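PDB 4KH3: antigen 43 from Escherichia coli, which mediates bacterial self-association and clumping as an autotransporter adhesin of the AIDA type, through its surface alpha domain, by a Velcro-like mechanism. Local coordinates for residues 127-132 with 155-160; 160-165 with 179-184. All coordinates share one frame; numbering follows the deposited sequence.

Contact 1. Residues 127-132 with 155-160; sequences QTIKHG and SGQMVG
Gln127 and Gln157 lie side by side in paired positions of two parallel strands, their side chains extended in the same direction and their amide planes only 11° apart. Each has CG anti to its backbone N, and this shared shape brings Gln157 NE2 to 2.7 Å from Gln127 OE1. The hydrogen bond is nearly straight, at 164°, and the acceptor lies close to the plane of the Gln157 amide. Gln127 NE2 is bonded to Gln108 and Gln157 OE1 to Gln174, which makes the pair two rungs of a buried glutamine ladder, each amide both giving and receiving. On the same face Ile129 slants across the Gln157 side chain, its CD1 3.8 Å from Gln157 NE2, and CD1 also reaches 4.2 Å from Val159 CG1. Thr128 and Met158 occupy the other face, where Thr128 CG2 is 4.3 Å from Met158 CB, and the bent methionine chain leads off toward Val175 and Trp177. Backbone bonds lock the register, among them Met158 N to Gln127 O at 2.8 Å. Strand 126-129 is flanked by 107-110 and strand 156-159 by 173-176, while Ala135 of strand 134-136 packs against the glutamine and isoleucine side chains.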
ATOM      1  N   GLN A 127      -2.131  -5.522  25.901  1.00 21.93           N
ATOM      2  CA  GLN A 127      -1.013  -6.212  26.517  1.00 16.60           C
ATOM      3  C   GLN A 127       0.266  -5.449  26.189  1.00 24.06           C
ATOM      4  O   GLN A 127       0.563  -5.181  25.008  1.00 18.45           O
ATOM      5  CB  GLN A 127      -0.919  -7.654  26.034  1.00 14.15           C
ATOM      6  CG  GLN A 127       0.260  -8.442  26.642  1.00 14.92           C
ATOM      7  CD  GLN A 127       0.583  -9.701  25.855  1.00 19.73           C
ATOM      8  OE1 GLN A 127       0.968  -9.625  24.687  1.00 16.69           O
ATOM      9  NE2 GLN A 127       0.426 -10.866  26.486  1.00 13.72           N
ATOM     10  N   THR A 128       0.999  -5.081  27.244  1.00 17.24           N
ATOM     11  CA  THR A 128       2.270  -4.374  27.119  1.00 19.82           C
ATOM     12  C   THR A 128       3.363  -5.294  27.587  1.00 18.73           C
ATOM     13  O   THR A 128       3.322  -5.774  28.722  1.00 18.49           O
ATOM     14  CB  THR A 128       2.373  -3.161  28.083  1.00 25.83           C
ATOM     15  OG1 THR A 128       1.105  -2.522  28.230  1.00 30.79           O
ATOM     16  CG2 THR A 128       3.392  -2.178  27.591  1.00 21.24           C
ATOM     17  N   ILE A 129       4.359  -5.518  26.741  1.00 20.43           N
ATOM     18  CA  ILE A 129       5.499  -6.324  27.138  1.00 16.41           C
ATOM     19  C   ILE A 129       6.671  -5.406  27.366  1.00 20.26           C
ATOM     20  O   ILE A 129       7.222  -4.860  26.416  1.00 20.37           O
ATOM     21  CB  ILE A 129       5.879  -7.325  26.053  1.00 21.29           C
ATOM     22  CG1 ILE A 129       4.662  -8.162  25.647  1.00 14.06           C
ATOM     23  CG2 ILE A 129       7.019  -8.219  26.527  1.00 11.91           C
ATOM     24  CD1 ILE A 129       4.840  -8.799  24.316  1.00 17.73           C
ATOM     25  N   LYS A 130       7.059  -5.238  28.627  1.00 23.23           N
ATOM     26  CA  LYS A 130       8.165  -4.342  28.955  1.00 25.59           C
ATOM     27  C   LYS A 130       9.472  -5.022  28.625  1.00 22.15           C
ATOM     28  O   LYS A 130       9.484  -6.211  28.298  1.00 23.32           O
ATOM     29  CB  LYS A 130       8.156  -3.960  30.442  1.00 19.86           C
ATOM     30  CG  LYS A 130       6.765  -3.812  31.067  1.00 24.57           C
ATOM     31  CD  LYS A 130       5.957  -2.677  30.441  1.00 30.62           C
ATOM     32  CE  LYS A 130       6.710  -1.351  30.441  1.00 44.57           C
ATOM     33  NZ  LYS A 130       5.923  -0.280  29.737  1.00 53.95           N
ATOM     34  N   HIS A 131      10.563  -4.264  28.725  1.00 26.08           N
ATOM     35  CA  HIS A 131      11.912  -4.801  28.589  1.00 22.94           C
ATOM     36  C   HIS A 131      12.071  -6.075  29.409  1.00 18.69           C
ATOM     37  O   HIS A 131      11.641  -6.132  30.557  1.00 20.84           O
ATOM     38  CB  HIS A 131      12.937  -3.769  29.061  1.00 27.42           C
ATOM     39  CG  HIS A 131      12.987  -2.533  28.218  1.00 40.05           C
ATOM     40  ND1 HIS A 131      12.880  -1.267  28.750  1.00 37.87           N
ATOM     41  CD2 HIS A 131      13.139  -2.369  26.882  1.00 39.63           C
ATOM     42  CE1 HIS A 131      12.967  -0.374  27.780  1.00 28.49           C
ATOM     43  NE2 HIS A 131      13.117  -1.018  26.637  1.00 36.42           N
ATOM     44  N   GLY A 132      12.668  -7.096  28.802  1.00 16.71           N
ATOM     45  CA  GLY A 132      12.857  -8.375  29.453  1.00 18.04           C
ATOM     46  C   GLY A 132      11.591  -9.200  29.608  1.00 20.00           C
ATOM     47  O   GLY A 132      11.638 -10.303  30.157  1.00 25.98           O
ATOM     48  N   SER A 155      -4.297   0.153  22.574  1.00 20.40           N
ATOM     49  CA  SER A 155      -4.869  -1.192  22.546  1.00 23.59           C
ATOM     50  C   SER A 155      -4.112  -2.131  21.577  1.00 24.74           C
ATOM     51  O   SER A 155      -3.367  -1.681  20.707  1.00 22.81           O
ATOM     52  CB  SER A 155      -6.347  -1.125  22.162  1.00 19.52           C
ATOM     53  OG  SER A 155      -6.477  -0.559  20.879  1.00 29.05           O
ATOM     54  N   GLY A 156      -4.316  -3.436  21.719  1.00 18.83           N
ATOM     55  CA  GLY A 156      -3.561  -4.394  20.931  1.00 12.15           C
ATOM     56  C   GLY A 156      -2.380  -4.887  21.749  1.00 17.55           C
ATOM     57  O   GLY A 156      -2.468  -4.994  22.975  1.00 16.14           O
ATOM     58  N   GLN A 157      -1.273  -5.194  21.084  1.00 12.93           N
ATOM     59  CA  GLN A 157      -0.084  -5.658  21.786  1.00 15.15           C
ATOM     60  C   GLN A 157       1.053  -4.692  21.540  1.00 19.69           C
ATOM     61  O   GLN A 157       1.325  -4.343  20.394  1.00 13.91           O
ATOM     62  CB  GLN A 157       0.323  -7.042  21.286  1.00 15.86           C
ATOM     63  CG  GLN A 157       1.514  -7.671  22.001  1.00 12.47           C
ATOM     64  CD  GLN A 157       1.910  -9.003  21.378  1.00 16.21           C
ATOM     65  OE1 GLN A 157       2.155  -9.083  20.171  1.00 16.15           O
ATOM     66  NE2 GLN A 157       1.959 -10.055  22.194  1.00 14.20           N
ATOM     67  N   MET A 158       1.712  -4.259  22.612  1.00 20.37           N
ATOM     68  CA  MET A 158       2.918  -3.445  22.484  1.00 20.69           C
ATOM     69  C   MET A 158       4.117  -4.247  22.918  1.00 18.74           C
ATOM     70  O   MET A 158       4.111  -4.867  23.985  1.00 17.73           O
ATOM     71  CB  MET A 158       2.826  -2.189  23.340  1.00 22.00           C
ATOM     72  CG  MET A 158       1.529  -1.435  23.135  1.00 35.62           C
ATOM     73  SD  MET A 158       1.320  -0.538  21.574  1.00 56.24           S
ATOM     74  CE  MET A 158      -0.197  -1.293  20.961  1.00 35.73           C
ATOM     75  N   VAL A 159       5.161  -4.216  22.103  1.00 19.62           N
ATOM     76  CA  VAL A 159       6.322  -5.032  22.367  1.00 17.48           C
ATOM     77  C   VAL A 159       7.563  -4.196  22.642  1.00 19.95           C
ATOM     78  O   VAL A 159       8.175  -3.642  21.724  1.00 20.72           O
ATOM     79  CB  VAL A 159       6.608  -5.986  21.196  1.00 18.47           C
ATOM     80  CG1 VAL A 159       7.619  -7.046  21.623  1.00 14.82           C
ATOM     81  CG2 VAL A 159       5.321  -6.620  20.697  1.00 12.18           C
ATOM     82  N   GLY A 160       7.936  -4.130  23.914  1.00 17.47           N
ATOM     83  CA  GLY A 160       9.181  -3.516  24.316  1.00 18.34           C
ATOM     84  C   GLY A 160      10.171  -4.599  24.657  1.00 20.06           C
ATOM     85  O   GLY A 160      11.388  -4.392  24.588  1.00 19.59           O
TER

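Contact 2. Residues 160-165 with 179-184; sequences GGTAES and SGMARD
Thr162 and Met181 are paired neighbours in two parallel strands whose backbone groups supply most of the polar bonding. Gly161 O accepts Met181 N at 2.9 Å, Met181 O takes Ala163 N, and Ala163 O receives Arg183 N at 2.8 Å. Arg183 O then accepts Ser165 N in a more bent bond of 147°. Several carbonyls gain a second, softer contact: Glu164 CA lies 3.2 Å from Arg183 O, and Thr162 CA makes a similar approach to Met181 O. At the glycine end, a water donates to both Gly161 O and Ser179 O, the latter at 2.7 Å, and so bridges the chains beyond the last direct backbone bond. Ser179 OG is hydrogen-bonded to His131 NE2; it also stands 3.2 Å from Gly160 O.

Side chains add less bonding. Thr162 CG2, anti to the backbone N, lies alongside Met181 CG at 3.9 Å, while Met181 SD sits over one face of the Arg183 guanidinium, offset toward its rim. Glu164 OE1 approaches the edge of that guanidinium but remains 4.2 Å from Arg183 NE, beyond a salt bridge, so any attraction is probably modest. Ala163 and Ala182 occupy the opposite face, against Gln174. Parallel pairing of successive coils, both chains turning a corner together at Ser165 and Asp184, is characteristic of a parallel beta-helix, right-handed as expected of the pectate-lyase-like clan of the probable stalk families.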
ATOM      1  N   GLY A 160       7.936  -4.130  23.914  1.00 17.47           N
ATOM      2  CA  GLY A 160       9.181  -3.516  24.316  1.00 18.34           C
ATOM      3  C   GLY A 160      10.171  -4.599  24.657  1.00 20.06           C
ATOM      4  O   GLY A 160      11.388  -4.392  24.588  1.00 19.59           O
ATOM      5  N   GLY A 161       9.637  -5.765  25.015  1.00 19.65           N
ATOM      6  CA  GLY A 161      10.440  -6.952  25.247  1.00 10.56           C
ATOM      7  C   GLY A 161      10.405  -7.894  24.055  1.00 16.19           C
ATOM      8  O   GLY A 161      10.829  -7.541  22.962  1.00 13.83           O
ATOM      9  N   THR A 162       9.897  -9.103  24.262  1.00 16.34           N
ATOM     10  CA  THR A 162       9.900 -10.098  23.205  1.00 16.26           C
ATOM     11  C   THR A 162       8.535 -10.762  23.026  1.00 17.85           C
ATOM     12  O   THR A 162       7.883 -11.165  23.997  1.00 18.79           O
ATOM     13  CB  THR A 162      10.977 -11.182  23.471  1.00 21.17           C
ATOM     14  OG1 THR A 162      12.258 -10.556  23.559  1.00 22.48           O
ATOM     15  CG2 THR A 162      11.019 -12.209  22.342  1.00 20.56           C
ATOM     16  N   ALA A 163       8.108 -10.866  21.775  1.00 14.41           N
ATOM     17  CA  ALA A 163       6.883 -11.584  21.449  1.00 13.51           C
ATOM     18  C   ALA A 163       7.218 -12.716  20.480  1.00 14.93           C
ATOM     19  O   ALA A 163       7.901 -12.510  19.473  1.00 17.45           O
ATOM     20  CB  ALA A 163       5.859 -10.639  20.844  1.00 11.98           C
ATOM     21  N   GLU A 164       6.758 -13.916  20.803  1.00 13.08           N
ATOM     22  CA  GLU A 164       6.969 -15.073  19.945  1.00 17.63           C
ATOM     23  C   GLU A 164       5.652 -15.715  19.558  1.00 12.75           C
ATOM     24  O   GLU A 164       4.734 -15.784  20.365  1.00 15.50           O
ATOM     25  CB  GLU A 164       7.845 -16.110  20.654  1.00 11.75           C
ATOM     26  CG  GLU A 164       9.278 -15.660  20.833  1.00 23.90           C
ATOM     27  CD  GLU A 164      10.037 -16.517  21.829  1.00 24.08           C
ATOM     28  OE1 GLU A 164      11.258 -16.307  21.998  1.00 25.18           O
ATOM     29  OE2 GLU A 164       9.398 -17.390  22.452  1.00 26.10           O
ATOM     30  N   SER A 165       5.584 -16.206  18.325  1.00 17.62           N
ATOM     31  CA  SER A 165       4.441 -16.983  17.843  1.00 15.53           C
ATOM     32  C   SER A 165       3.154 -16.211  18.035  1.00 16.75           C
ATOM     33  O   SER A 165       2.219 -16.667  18.696  1.00 15.61           O
ATOM     34  CB  SER A 165       4.357 -18.342  18.550  1.00 17.75           C
ATOM     35  OG  SER A 165       5.559 -19.071  18.385  1.00 25.54           O
ATOM     36  N   SER A 179      13.108  -0.897  21.118  1.00 19.40           N
ATOM     37  CA  SER A 179      13.868  -1.876  21.894  1.00 28.10           C
ATOM     38  C   SER A 179      13.286  -3.276  21.743  1.00 26.85           C
ATOM     39  O   SER A 179      13.894  -4.255  22.159  1.00 21.54           O
ATOM     40  CB  SER A 179      13.818  -1.504  23.373  1.00 25.51           C
ATOM     41  OG  SER A 179      12.469  -1.517  23.832  1.00 28.07           O
ATOM     42  N   GLY A 180      12.083  -3.360  21.186  1.00 19.44           N
ATOM     43  CA  GLY A 180      11.354  -4.611  21.165  1.00 14.97           C
ATOM     44  C   GLY A 180      11.733  -5.555  20.035  1.00 21.96           C
ATOM     45  O   GLY A 180      12.364  -5.174  19.039  1.00 23.45           O
ATOM     46  N   MET A 181      11.323  -6.807  20.183  1.00 18.66           N
ATOM     47  CA  MET A 181      11.537  -7.793  19.141  1.00 19.61           C
ATOM     48  C   MET A 181      10.352  -8.759  18.977  1.00 16.09           C
ATOM     49  O   MET A 181       9.858  -9.338  19.948  1.00 16.44           O
ATOM     50  CB  MET A 181      12.867  -8.502  19.397  1.00 20.68           C
ATOM     51  CG  MET A 181      12.804  -9.982  19.712  1.00 36.15           C
ATOM     52  SD  MET A 181      12.778 -10.928  18.190  1.00 48.08           S
ATOM     53  CE  MET A 181      13.545  -9.741  17.099  1.00 28.28           C
ATOM     54  N   ALA A 182       9.877  -8.908  17.746  1.00 15.90           N
ATOM     55  CA  ALA A 182       8.824  -9.884  17.477  1.00 16.85           C
ATOM     56  C   ALA A 182       9.316 -11.001  16.577  1.00 18.72           C
ATOM     57  O   ALA A 182       9.757 -10.752  15.456  1.00 18.10           O
ATOM     58  CB  ALA A 182       7.608  -9.233  16.871  1.00 13.89           C
ATOM     59  N   ARG A 183       9.230 -12.230  17.072  1.00 12.78           N
ATOM     60  CA  ARG A 183       9.645 -13.387  16.288  1.00 25.20           C
ATOM     61  C   ARG A 183       8.462 -14.286  15.935  1.00 23.11           C
ATOM     62  O   ARG A 183       7.627 -14.594  16.804  1.00 17.43           O
ATOM     63  CB  ARG A 183      10.697 -14.189  17.053  1.00 21.04           C
ATOM     64  CG  ARG A 183      11.641 -14.944  16.150  1.00 35.15           C
ATOM     65  CD  ARG A 183      12.530 -15.880  16.947  1.00 43.01           C
ATOM     66  NE  ARG A 183      12.856 -15.306  18.245  1.00 49.84           N
ATOM     67  CZ  ARG A 183      13.867 -14.472  18.456  1.00 67.20           C
ATOM     68  NH1 ARG A 183      14.664 -14.111  17.446  1.00 49.66           N
ATOM     69  NH2 ARG A 183      14.080 -14.001  19.680  1.00 64.26           N
ATOM     70  N   ASP A 184       8.405 -14.700  14.667  1.00 19.26           N
ATOM     71  CA  ASP A 184       7.361 -15.601  14.159  1.00 16.24           C
ATOM     72  C   ASP A 184       5.985 -14.984  14.338  1.00 23.38           C
ATOM     73  O   ASP A 184       5.266 -15.296  15.286  1.00 19.17           O
ATOM     74  CB  ASP A 184       7.413 -16.981  14.827  1.00 18.45           C
ATOM     75  CG  ASP A 184       8.824 -17.582  14.855  1.00 30.87           C
ATOM     76  OD1 ASP A 184       9.554 -17.485  13.849  1.00 29.30           O
ATOM     77  OD2 ASP A 184       9.209 -18.142  15.907  1.00 59.76           O
TER
HETATM   78  O   HOH W   1      13.929  -6.961  22.488  1.00 20.60           O

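The two contacts follow one another round the coil, their centres about 9 Å apart, and contact 1 closes before contact 2 opens along the chain. Gly160 belongs to both: strand 156-159 runs through it and Gly161 into strand 162-164, so the chain passes from one face of the solenoid to the next. At this junction Ile129 O also lies 2.9 Å from Gly161 N, a probable hydrogen bond, and Val159 CG1 packs against Met181 O. Contact 1 therefore joins strands of successive coils on one face, and contact 2 does so on the adjoining face. Repeated coil by coil, such pairings build the elongated alpha domain, probably a stalk, of this self-associating protein.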